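Local structure of Xaa-Pro Dipeptidase (Alteromonas macleodii, 2QS8) at residues A151-G156 against Q169-G174; A180-R185 against Y228-A233; D191-T196 against D219-A224; K243-I246 against S252-H255. The protein probably hydrolyses dipeptides or short peptides from their carboxyl end, as a metal-dependent carboxypeptidase of the amidohydrolase superfamily with a TIM-barrel fold. All blocks are in the same frame, centred on the assembly; numbering follows the deposited sequence.

Contact 1 of 4, residues A151-G156 against Q169-G174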
loop_
_atom_site.group_PDB
_atom_site.type_symbol
_atom_site.label_atom_id
_atom_site.label_comp_id
_atom_site.label_asym_id
_atom_site.label_seq_id
_atom_site.Cartn_x
_atom_site.Cartn_y
_atom_site.Cartn_z
ATOM N N ALA A 151 -8.611 -12.954 -15.114
ATOM C CA ALA A 151 -7.537 -13.883 -14.813
ATOM C C ALA A 151 -7.239 -14.075 -13.321
ATOM O O ALA A 151 -6.165 -14.545 -12.955
ATOM C CB ALA A 151 -6.271 -13.471 -15.562
ATOM N N ASP A 152 -8.183 -13.709 -12.461
ATOM C CA ASP A 152 -7.997 -13.905 -11.028
ATOM C C ASP A 152 -8.201 -15.409 -10.826
ATOM O O ASP A 152 -9.302 -15.934 -11.021
ATOM C CB ASP A 152 -9.047 -13.123 -10.234
ATOM C CG ASP A 152 -8.883 -13.280 -8.719
ATOM O OD1 ASP A 152 -8.347 -14.318 -8.279
ATOM O OD2 ASP A 152 -9.308 -12.369 -7.973
ATOM N N PRO A 153 -7.144 -16.126 -10.426
ATOM C CA PRO A 153 -7.281 -17.569 -10.233
ATOM C C PRO A 153 -8.148 -18.019 -9.057
ATOM O O PRO A 153 -8.338 -19.220 -8.869
ATOM C CB PRO A 153 -5.834 -18.027 -10.092
ATOM C CG PRO A 153 -5.238 -16.920 -9.310
ATOM C CD PRO A 153 -5.809 -15.671 -10.002
ATOM N N THR A 154 -8.659 -17.076 -8.262
ATOM C CA THR A 154 -9.494 -17.454 -7.123
ATOM C C THR A 154 -10.977 -17.213 -7.335
ATOM O O THR A 154 -11.771 -17.385 -6.413
ATOM C CB THR A 154 -9.042 -16.763 -5.809
ATOM O OG1 THR A 154 -9.033 -15.341 -5.966
ATOM C CG2 THR A 154 -7.655 -17.253 -5.415
ATOM N N ASN A 155 -11.351 -16.820 -8.548
ATOM C CA ASN A 155 -12.765 -16.610 -8.867
ATOM C C ASN A 155 -13.466 -17.965 -8.797
ATOM O O ASN A 155 -12.819 -19.005 -8.849
ATOM C CB ASN A 155 -12.942 -16.045 -10.280
ATOM C CG ASN A 155 -12.763 -14.533 -10.344
ATOM O OD1 ASN A 155 -13.068 -13.814 -9.398
ATOM N ND2 ASN A 155 -12.290 -14.047 -11.482
ATOM N N GLY A 156 -14.789 -17.939 -8.686
ATOM C CA GLY A 156 -15.560 -19.169 -8.632
ATOM C C GLY A 156 -15.324 -20.020 -7.398
ATOM O O GLY A 156 -15.552 -21.230 -7.419
ATOM N N GLN A 169 1.106 -12.925 -6.853
ATOM C CA GLN A 169 0.378 -14.044 -7.425
ATOM C C GLN A 169 -0.377 -13.629 -8.696
ATOM O O GLN A 169 -1.090 -14.434 -9.287
ATOM C CB GLN A 169 -0.603 -14.627 -6.398
ATOM C CG GLN A 169 0.081 -15.277 -5.229
ATOM C CD GLN A 169 -0.893 -15.781 -4.175
ATOM O OE1 GLN A 169 -1.825 -15.080 -3.784
ATOM N NE2 GLN A 169 -0.666 -17.004 -3.698
ATOM N N GLY A 170 -0.234 -12.368 -9.105
ATOM C CA GLY A 170 -0.915 -11.916 -10.302
ATOM C C GLY A 170 -2.239 -11.169 -10.152
ATOM O O GLY A 170 -2.904 -10.905 -11.152
ATOM N N VAL A 171 -2.631 -10.851 -8.917
ATOM C CA VAL A 171 -3.862 -10.096 -8.660
ATOM C C VAL A 171 -3.454 -8.789 -7.974
ATOM O O VAL A 171 -2.888 -8.786 -6.877
ATOM C CB VAL A 171 -4.846 -10.881 -7.779
ATOM C CG1 VAL A 171 -6.202 -10.143 -7.717
ATOM C CG2 VAL A 171 -5.022 -12.287 -8.352
ATOM N N VAL A 172 -3.745 -7.677 -8.642
ATOM C CA VAL A 172 -3.328 -6.360 -8.177
ATOM C C VAL A 172 -4.398 -5.279 -8.103
ATOM O O VAL A 172 -5.478 -5.402 -8.675
ATOM C CB VAL A 172 -2.240 -5.810 -9.119
ATOM C CG1 VAL A 172 -1.067 -6.777 -9.194
ATOM C CG2 VAL A 172 -2.842 -5.601 -10.509
ATOM N N ASN A 173 -4.048 -4.203 -7.409
ATOM C CA ASN A 173 -4.895 -3.027 -7.251
ATOM C C ASN A 173 -3.929 -1.850 -7.068
ATOM O O ASN A 173 -3.115 -1.849 -6.143
ATOM C CB ASN A 173 -5.814 -3.162 -6.029
ATOM C CG ASN A 173 -6.906 -4.193 -6.228
ATOM O OD1 ASN A 173 -7.793 -4.029 -7.076
ATOM N ND2 ASN A 173 -6.849 -5.270 -5.450
ATOM N N GLY A 174 -4.008 -0.867 -7.961
ATOM C CA GLY A 174 -3.129 0.286 -7.878
ATOM C C GLY A 174 -1.838 0.083 -8.650
ATOM O O GLY A 174 -1.477 -1.050 -8.970
#
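Asp152 OD1, on the carboxylate that lies against Val171, is gripped by two donors of Thr154: the backbone N at 2.8 Å, closing an Asx turn, and OG1 at 2.6 Å. The N-H comes in on the anti side of the carboxylate and the hydroxyl on the syn side, both from the same face of its plane and both tilted well out of it. A type I beta turn from Asp152 to Asn155 carries this pair of bonds, in the loop leading from strand 145-146 to strand 171-172. With CG anti to the backbone N (chi1 -179°), the carboxylate swings across Val171, where OD2 comes within 3.8 Å of CG1 and OD1 within 3.9 Å of CG2. Val171 thus sets one methyl against each oxygen. Asp152 OD2 has polar partners outside the two segments: it accepts from the backbone N of Gly148 and pairs with Lys187 NZ of a neighbouring subunit, which also bonds to Thr154 OG1, so the turn is part of the subunit interface. Were an alanine to stand in place of Asp152, Thr154 N and Gly148 N would probably lose this acceptor, the neighbouring lysine would keep Thr154 OG1 but not the carboxylate, and a gap would open beside the valine methyls. Gln169 to Gly174 is otherwise held to strand 145-146, Gly170 and Val172 both bonding to the backbone of Ala145. The proline ring and the valine slide past each other in opposite directions, Pro153 CD meeting Val171 CG2 at 3.8 Å.

Contact 2 of 4, residues A180-R185 against Y228-A233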
loop_
_atom_site.group_PDB
_atom_site.type_symbol
_atom_site.label_atom_id
_atom_site.label_comp_id
_atom_site.label_asym_id
_atom_site.label_seq_id
_atom_site.Cartn_x
_atom_site.Cartn_y
_atom_site.Cartn_z
ATOM N N ALA A 180 4.892 -4.719 -8.561
ATOM C CA ALA A 180 5.259 -5.916 -7.831
ATOM C C ALA A 180 4.925 -7.120 -8.693
ATOM O O ALA A 180 5.733 -8.036 -8.822
ATOM C CB ALA A 180 4.501 -5.994 -6.506
ATOM N N ALA A 181 3.740 -7.105 -9.295
ATOM C CA ALA A 181 3.286 -8.204 -10.148
ATOM C C ALA A 181 4.114 -8.366 -11.434
ATOM O O ALA A 181 4.400 -9.490 -11.855
ATOM C CB ALA A 181 1.806 -8.021 -10.496
ATOM N N VAL A 182 4.476 -7.258 -12.068
ATOM C CA VAL A 182 5.274 -7.324 -13.281
ATOM C C VAL A 182 6.668 -7.846 -12.925
ATOM O O VAL A 182 7.189 -8.732 -13.582
ATOM C CB VAL A 182 5.393 -5.940 -13.957
ATOM C CG1 VAL A 182 6.433 -5.973 -15.067
ATOM C CG2 VAL A 182 4.047 -5.535 -14.523
ATOM N N ARG A 183 7.260 -7.294 -11.875
ATOM C CA ARG A 183 8.569 -7.735 -11.441
ATOM C C ARG A 183 8.574 -9.212 -11.029
ATOM O O ARG A 183 9.571 -9.909 -11.241
ATOM C CB ARG A 183 9.072 -6.841 -10.307
ATOM C CG ARG A 183 9.549 -5.466 -10.809
ATOM C CD ARG A 183 9.815 -4.480 -9.678
ATOM N NE ARG A 183 10.369 -3.217 -10.159
ATOM C CZ ARG A 183 10.164 -2.041 -9.571
ATOM N NH1 ARG A 183 9.415 -1.958 -8.475
ATOM N NH2 ARG A 183 10.698 -0.945 -10.071
ATOM N N GLN A 184 7.460 -9.697 -10.466
ATOM C CA GLN A 184 7.375 -11.101 -10.070
ATOM C C GLN A 184 7.455 -12.001 -11.302
ATOM O O GLN A 184 8.044 -13.079 -11.258
ATOM C CB GLN A 184 6.060 -11.391 -9.332
ATOM C CG GLN A 184 5.959 -12.808 -8.803
ATOM C CD GLN A 184 7.058 -13.122 -7.804
ATOM O OE1 GLN A 184 7.411 -12.284 -6.972
ATOM N NE2 GLN A 184 7.598 -14.337 -7.872
ATOM N N ARG A 185 6.850 -11.557 -12.401
ATOM C CA ARG A 185 6.895 -12.348 -13.624
ATOM C C ARG A 185 8.338 -12.375 -14.139
ATOM O O ARG A 185 8.797 -13.386 -14.658
ATOM C CB ARG A 185 5.929 -11.776 -14.665
ATOM C CG ARG A 185 4.699 -12.658 -14.904
ATOM C CD ARG A 185 4.336 -13.503 -13.676
ATOM N NE ARG A 185 3.591 -12.740 -12.694
ATOM C CZ ARG A 185 3.350 -13.128 -11.450
ATOM N NH1 ARG A 185 3.794 -14.286 -10.992
ATOM N NH2 ARG A 185 2.651 -12.331 -10.656
ATOM N N TYR A 228 11.944 -3.634 -17.860
ATOM C CA TYR A 228 12.474 -4.983 -17.866
ATOM C C TYR A 228 12.570 -5.581 -19.270
ATOM O O TYR A 228 12.824 -6.773 -19.429
ATOM C CB TYR A 228 11.641 -5.876 -16.926
ATOM C CG TYR A 228 11.819 -5.484 -15.470
ATOM C CD1 TYR A 228 11.232 -4.317 -14.967
ATOM C CD2 TYR A 228 12.671 -6.206 -14.632
ATOM C CE1 TYR A 228 11.499 -3.873 -13.677
ATOM C CE2 TYR A 228 12.949 -5.767 -13.332
ATOM C CZ TYR A 228 12.358 -4.595 -12.868
ATOM O OH TYR A 228 12.635 -4.129 -11.610
ATOM N N GLY A 229 12.394 -4.736 -20.282
ATOM C CA GLY A 229 12.474 -5.193 -21.658
ATOM C C GLY A 229 11.475 -6.291 -21.971
ATOM O O GLY A 229 11.790 -7.256 -22.671
HETATM N N MSE A 230 10.264 -6.138 -21.449
HETATM C CA MSE A 230 9.212 -7.124 -21.652
HETATM C C MSE A 230 8.094 -6.587 -22.529
HETATM O O MSE A 230 7.711 -5.425 -22.400
HETATM C CB MSE A 230 8.658 -7.532 -20.293
HETATM C CG MSE A 230 9.710 -8.160 -19.411
HETATM SE SE MSE A 230 8.977 -8.569 -17.641
HETATM C CE MSE A 230 8.351 -10.442 -17.887
ATOM N N TRP A 231 7.594 -7.411 -23.449
ATOM C CA TRP A 231 6.484 -6.977 -24.295
ATOM C C TRP A 231 5.217 -7.116 -23.461
ATOM O O TRP A 231 5.214 -7.810 -22.440
ATOM C CB TRP A 231 6.375 -7.823 -25.576
ATOM C CG TRP A 231 6.673 -9.292 -25.402
ATOM C CD1 TRP A 231 7.818 -9.937 -25.759
ATOM C CD2 TRP A 231 5.805 -10.296 -24.849
ATOM N NE1 TRP A 231 7.719 -11.278 -25.475
ATOM C CE2 TRP A 231 6.495 -11.527 -24.919
ATOM C CE3 TRP A 231 4.510 -10.276 -24.315
ATOM C CZ2 TRP A 231 5.938 -12.726 -24.461
ATOM C CZ3 TRP A 231 3.954 -11.470 -23.859
ATOM C CH2 TRP A 231 4.666 -12.677 -23.939
ATOM N N VAL A 232 4.143 -6.460 -23.883
ATOM C CA VAL A 232 2.889 -6.522 -23.155
ATOM C C VAL A 232 1.722 -6.929 -24.060
ATOM O O VAL A 232 1.354 -6.199 -24.982
ATOM C CB VAL A 232 2.580 -5.151 -22.482
ATOM C CG1 VAL A 232 1.236 -5.181 -21.767
ATOM C CG2 VAL A 232 3.687 -4.803 -21.496
ATOM N N ALA A 233 1.167 -8.112 -23.803
ATOM C CA ALA A 233 0.016 -8.624 -24.546
ATOM C C ALA A 233 -1.200 -8.274 -23.674
ATOM O O ALA A 233 -1.114 -8.318 -22.448
ATOM C CB ALA A 233 0.128 -10.134 -24.727
#
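This is a buried helix-to-loop contact on the outer layer of the TIM barrel, where helix 175-188 packs against the turn that joins helix 215-227 to strand 231-236. That turn is a Schellman motif, with Gly229 at the C-prime position, and the residues flanking the glycine, Tyr228 and Met230, both send their side chains to the neighbouring helix. The polar link is Arg183 NE to Tyr228 OH, 2.8 Å long but bent to 138° at the hydrogen, with the hydroxyl tilted 24° from the guanidinium plane. The arginine and tyrosine side chains cross at about a right angle, and Arg183 CG lies 3.6 Å from Tyr228 CZ, so that the aliphatic stem touches the phenol as well. Because the arginine chain is extended from CG to NE, the guanidinium passes beyond the hydroxyl: NH2 forms a salt bridge with Glu217 and NH1 a hydrogen bond with Asn173, both of a neighbouring subunit. A leucine in place of Arg183 would probably leave the tyrosine hydroxyl without this donor and remove this salt-bridge partner of that glutamate across the interface. Met230, a selenomethionine, fills the other end of the contact, its SE 4.5 Å from Val182 CG1. Arg185 turns its charged end elsewhere, to Glu168 O and a salt bridge with Asp188, and contributes its stem here: Arg185 CB lies 4.2 Å from Met230 CE.

Contact 3 of 4, residues D191-T196 against D219-A224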
loop_
_atom_site.group_PDB
_atom_site.type_symbol
_atom_site.label_atom_id
_atom_site.label_comp_id
_atom_site.label_asym_id
_atom_site.label_seq_id
_atom_site.Cartn_x
_atom_site.Cartn_y
_atom_site.Cartn_z
ATOM N N ASP A 191 9.239 -14.007 -20.336
ATOM C CA ASP A 191 9.805 -13.194 -21.421
ATOM C C ASP A 191 8.961 -11.941 -21.587
ATOM O O ASP A 191 9.455 -10.896 -22.011
ATOM C CB ASP A 191 9.795 -13.946 -22.760
ATOM C CG ASP A 191 10.572 -15.239 -22.720
ATOM O OD1 ASP A 191 9.937 -16.320 -22.707
ATOM O OD2 ASP A 191 11.817 -15.165 -22.704
ATOM N N GLY A 192 7.677 -12.056 -21.257
ATOM C CA GLY A 192 6.774 -10.929 -21.387
ATOM C C GLY A 192 5.667 -10.890 -20.354
ATOM O O GLY A 192 5.625 -11.689 -19.413
ATOM N N ILE A 193 4.752 -9.948 -20.553
ATOM C CA ILE A 193 3.637 -9.744 -19.644
ATOM C C ILE A 193 2.306 -9.871 -20.346
ATOM O O ILE A 193 2.155 -9.481 -21.505
ATOM C CB ILE A 193 3.704 -8.335 -19.004
ATOM C CG1 ILE A 193 4.954 -8.209 -18.133
ATOM C CG2 ILE A 193 2.440 -8.064 -18.185
ATOM C CD1 ILE A 193 4.973 -9.134 -16.910
ATOM N N LYS A 194 1.333 -10.413 -19.625
ATOM C CA LYS A 194 -0.018 -10.564 -20.134
ATOM C C LYS A 194 -0.992 -10.088 -19.051
ATOM O O LYS A 194 -0.859 -10.461 -17.885
ATOM C CB LYS A 194 -0.282 -12.030 -20.480
ATOM C CG LYS A 194 -1.745 -12.381 -20.668
ATOM C CD LYS A 194 -2.343 -11.709 -21.886
ATOM C CE LYS A 194 -3.760 -12.216 -22.131
ATOM N NZ LYS A 194 -3.847 -13.702 -22.109
ATOM N N ILE A 195 -1.948 -9.249 -19.432
ATOM C CA ILE A 195 -2.943 -8.755 -18.482
ATOM C C ILE A 195 -4.343 -8.840 -19.089
ATOM O O ILE A 195 -4.494 -8.892 -20.314
ATOM C CB ILE A 195 -2.709 -7.273 -18.096
ATOM C CG1 ILE A 195 -2.924 -6.370 -19.317
ATOM C CG2 ILE A 195 -1.332 -7.102 -17.510
ATOM C CD1 ILE A 195 -2.834 -4.869 -19.021
ATOM N N THR A 196 -5.354 -8.878 -18.232
ATOM C CA THR A 196 -6.737 -8.881 -18.682
ATOM C C THR A 196 -7.249 -7.470 -18.365
ATOM O O THR A 196 -7.632 -7.161 -17.235
ATOM C CB THR A 196 -7.594 -9.961 -17.953
ATOM O OG1 THR A 196 -7.360 -9.913 -16.540
ATOM C CG2 THR A 196 -7.248 -11.342 -18.466
ATOM N N ASP A 219 -0.994 1.997 -17.280
ATOM C CA ASP A 219 0.190 2.788 -17.624
ATOM C C ASP A 219 1.360 2.169 -16.843
ATOM O O ASP A 219 2.460 2.005 -17.371
ATOM C CB ASP A 219 0.041 4.268 -17.211
ATOM C CG ASP A 219 -0.870 5.062 -18.146
ATOM O OD1 ASP A 219 -1.107 4.604 -19.279
ATOM O OD2 ASP A 219 -1.344 6.151 -17.756
ATOM N N ALA A 220 1.097 1.824 -15.580
ATOM C CA ALA A 220 2.108 1.225 -14.715
ATOM C C ALA A 220 2.613 -0.099 -15.281
ATOM O O ALA A 220 3.773 -0.440 -15.101
ATOM C CB ALA A 220 1.552 1.017 -13.307
ATOM N N VAL A 221 1.734 -0.834 -15.966
ATOM C CA VAL A 221 2.106 -2.106 -16.571
ATOM C C VAL A 221 3.144 -1.859 -17.664
ATOM O O VAL A 221 4.183 -2.517 -17.711
ATOM C CB VAL A 221 0.883 -2.820 -17.225
ATOM C CG1 VAL A 221 1.338 -4.044 -17.993
ATOM C CG2 VAL A 221 -0.134 -3.207 -16.169
ATOM N N VAL A 222 2.854 -0.903 -18.536
ATOM C CA VAL A 222 3.757 -0.576 -19.630
ATOM C C VAL A 222 5.092 -0.032 -19.126
ATOM O O VAL A 222 6.151 -0.530 -19.499
ATOM C CB VAL A 222 3.118 0.458 -20.588
ATOM C CG1 VAL A 222 4.120 0.873 -21.655
ATOM C CG2 VAL A 222 1.866 -0.137 -21.238
ATOM N N SER A 223 5.050 0.977 -18.265
ATOM C CA SER A 223 6.300 1.548 -17.776
ATOM C C SER A 223 7.135 0.522 -17.021
ATOM O O SER A 223 8.356 0.523 -17.127
ATOM C CB SER A 223 6.035 2.772 -16.895
ATOM O OG SER A 223 5.367 2.419 -15.696
ATOM N N ALA A 224 6.477 -0.365 -16.272
ATOM C CA ALA A 224 7.192 -1.392 -15.524
ATOM C C ALA A 224 7.798 -2.410 -16.484
ATOM O O ALA A 224 8.971 -2.740 -16.371
ATOM C CB ALA A 224 6.260 -2.081 -14.550
#
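Val221 CG1 sits against two isoleucines of the strand, Ile193 and Ile195, meeting the CG2 methyl of each. The contact lies within the beta-alpha-beta unit of strand 192-196, helix 215-227 and strand 231-236, a repeating element of the TIM barrel, and seals the helix to the strand it follows. Ile193 and Ile195 stand two positions apart and both direct their CB toward the helix, while Lys194 between them points away. The two approaches differ: Ile195 and Val221 reach toward each other tip to tip, whereas Ile193 crosses the valine at a slant. Val221 places CG1 anti to its own backbone N (chi1 173°), and this is the branch that serves both isoleucines. The packing is wholly apolar and modest, burying 111 Å² in all, and it is enlarged by neighbours: Val232 of the next strand, Val178 of helix 175-188 and Phe213 also touch Val221. On the other side of the strand, Lys194 NZ is bonded to the backbone oxygen of Val113. The two methyls lie almost equally near Val221 CG1, Ile195 CG2 at 4.1 Å and Ile193 CG2 at 4.2 Å.

Contact 4 of 4, residues K243-I246 against S252-H255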
loop_
_atom_site.group_PDB
_atom_site.type_symbol
_atom_site.label_atom_id
_atom_site.label_comp_id
_atom_site.label_asym_id
_atom_site.label_seq_id
_atom_site.Cartn_x
_atom_site.Cartn_y
_atom_site.Cartn_z
ATOM N N LYS A 243 -8.993 0.536 -25.126
ATOM C CA LYS A 243 -8.383 1.837 -25.425
ATOM C C LYS A 243 -7.430 2.353 -24.336
ATOM O O LYS A 243 -6.438 3.028 -24.634
ATOM C CB LYS A 243 -9.481 2.860 -25.730
ATOM C CG LYS A 243 -10.209 2.532 -27.033
ATOM C CD LYS A 243 -11.240 3.559 -27.447
ATOM C CE LYS A 243 -12.464 3.521 -26.569
ATOM N NZ LYS A 243 -13.634 4.118 -27.270
ATOM N N ARG A 244 -7.712 2.030 -23.077
ATOM C CA ARG A 244 -6.826 2.462 -21.999
ATOM C C ARG A 244 -5.467 1.800 -22.232
ATOM O O ARG A 244 -4.423 2.402 -21.999
ATOM C CB ARG A 244 -7.381 2.048 -20.630
ATOM C CG ARG A 244 -8.704 2.698 -20.267
ATOM C CD ARG A 244 -9.152 2.371 -18.840
ATOM N NE ARG A 244 -10.430 3.008 -18.524
ATOM C CZ ARG A 244 -11.102 2.849 -17.382
ATOM N NH1 ARG A 244 -10.632 2.062 -16.418
ATOM N NH2 ARG A 244 -12.247 3.492 -17.195
ATOM N N ALA A 245 -5.502 0.563 -22.716
ATOM C CA ALA A 245 -4.291 -0.201 -22.980
ATOM C C ALA A 245 -3.575 0.254 -24.252
ATOM O O ALA A 245 -2.350 0.334 -24.277
ATOM C CB ALA A 245 -4.618 -1.696 -23.063
ATOM N N ILE A 246 -4.342 0.535 -25.304
ATOM C CA ILE A 246 -3.763 0.987 -26.561
ATOM C C ILE A 246 -3.054 2.311 -26.322
ATOM O O ILE A 246 -1.918 2.499 -26.745
ATOM C CB ILE A 246 -4.847 1.169 -27.635
ATOM C CG1 ILE A 246 -5.532 -0.171 -27.892
ATOM C CG2 ILE A 246 -4.231 1.695 -28.928
ATOM C CD1 ILE A 246 -6.799 -0.076 -28.702
ATOM N N SER A 252 0.229 -5.601 -28.031
ATOM C CA SER A 252 -0.848 -6.267 -28.737
ATOM C C SER A 252 -2.143 -6.408 -27.938
ATOM O O SER A 252 -2.142 -6.462 -26.705
ATOM C CB SER A 252 -0.378 -7.651 -29.205
ATOM O OG SER A 252 -0.049 -8.485 -28.109
ATOM N N ILE A 253 -3.247 -6.441 -28.675
ATOM C CA ILE A 253 -4.568 -6.607 -28.106
ATOM C C ILE A 253 -5.047 -7.988 -28.563
ATOM O O ILE A 253 -5.019 -8.296 -29.759
ATOM C CB ILE A 253 -5.555 -5.546 -28.638
ATOM C CG1 ILE A 253 -5.147 -4.141 -28.176
ATOM C CG2 ILE A 253 -6.961 -5.894 -28.195
ATOM C CD1 ILE A 253 -5.064 -3.981 -26.674
ATOM N N GLU A 254 -5.464 -8.820 -27.618
ATOM C CA GLU A 254 -5.952 -10.151 -27.957
ATOM C C GLU A 254 -7.475 -10.117 -28.024
ATOM O O GLU A 254 -8.114 -9.470 -27.200
ATOM C CB GLU A 254 -5.505 -11.162 -26.896
ATOM C CG GLU A 254 -4.065 -10.984 -26.399
ATOM C CD GLU A 254 -3.011 -11.200 -27.482
ATOM O OE1 GLU A 254 -3.010 -12.279 -28.108
ATOM O OE2 GLU A 254 -2.178 -10.292 -27.696
ATOM N N HIS A 255 -8.055 -10.802 -29.010
ATOM C CA HIS A 255 -9.514 -10.860 -29.181
ATOM C C HIS A 255 -10.184 -9.564 -29.687
ATOM O O HIS A 255 -10.855 -9.575 -30.721
ATOM C CB HIS A 255 -10.181 -11.291 -27.868
ATOM C CG HIS A 255 -9.426 -12.343 -27.119
ATOM N ND1 HIS A 255 -9.030 -13.529 -27.694
ATOM C CD2 HIS A 255 -8.985 -12.383 -25.842
ATOM C CE1 HIS A 255 -8.377 -14.255 -26.803
ATOM N NE2 HIS A 255 -8.335 -13.580 -25.672
#
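Helix 239-248 packs beside strand 252-253 with its nearest alpha carbons, those of Ile246 and Ile253, 7.8 Å apart, after a connection of only five residues between 243-246 and 252-255. The two elements close the beta-alpha-beta unit that starts with strand 231-236. Ile253 carries the strand side of the contact and points its CB toward the helix. Its CG1 branch does all the touching: CG1 is 4.0 Å from Ile246 CG1, and its terminal CD1 is 4.3 Å from Ala245 CB. The two isoleucines cross at about a right angle, Ile246 CG1 lying equally near Ile253 CG1 and CD1. Ile253 holds CG1 anti to its carbonyl carbon (chi1 -65°), which aims the branch at the helix. Val234 of strand 231-236 touches both Ala245 and Ile253, while Leu266 and Met267 of helix 261-270 pack on Ile246. Past Ile253 the chain turns a corner at Glu254, whose OE2 accepts from Ser252 OG at 2.8 Å, nearly in line with its C-O bond, and also forms a salt bridge with Arg111. Glu254 OE1 bonds to His69, a magnesium ligand, and His255 touches the bound methionine. The chemistry thus divides along the chain: apolar packing alone joins helix and strand at Ile253, while Glu254 and His255, the next two residues, make polar or ligand contacts at the metal and methionine site.

In the fold
The contacts follow one another through the barrel, except that contact 3 falls in the chain between the two segments of contact 2. Contacts 2, 3 and 4 reach one parallel sheet, ordered 192-196, 231-236, 252-253 and 273-275; the centres of contacts 2 and 3 are about 5 Å apart, and those of contacts 3 and 4 about 11 Å. Strands 192-196 and 231-236 join contacts 2 and 3 through probable backbone hydrogen bonds between Ile193 and both Trp231 and Ala233. The centre of contact 1 lies about 16 Å from that of contact 2, in a loop region at the subunit interface, and the chain leads from it straight into helix 175-188. Together they link the interface, the outer helices and the strands that bear active-site residues.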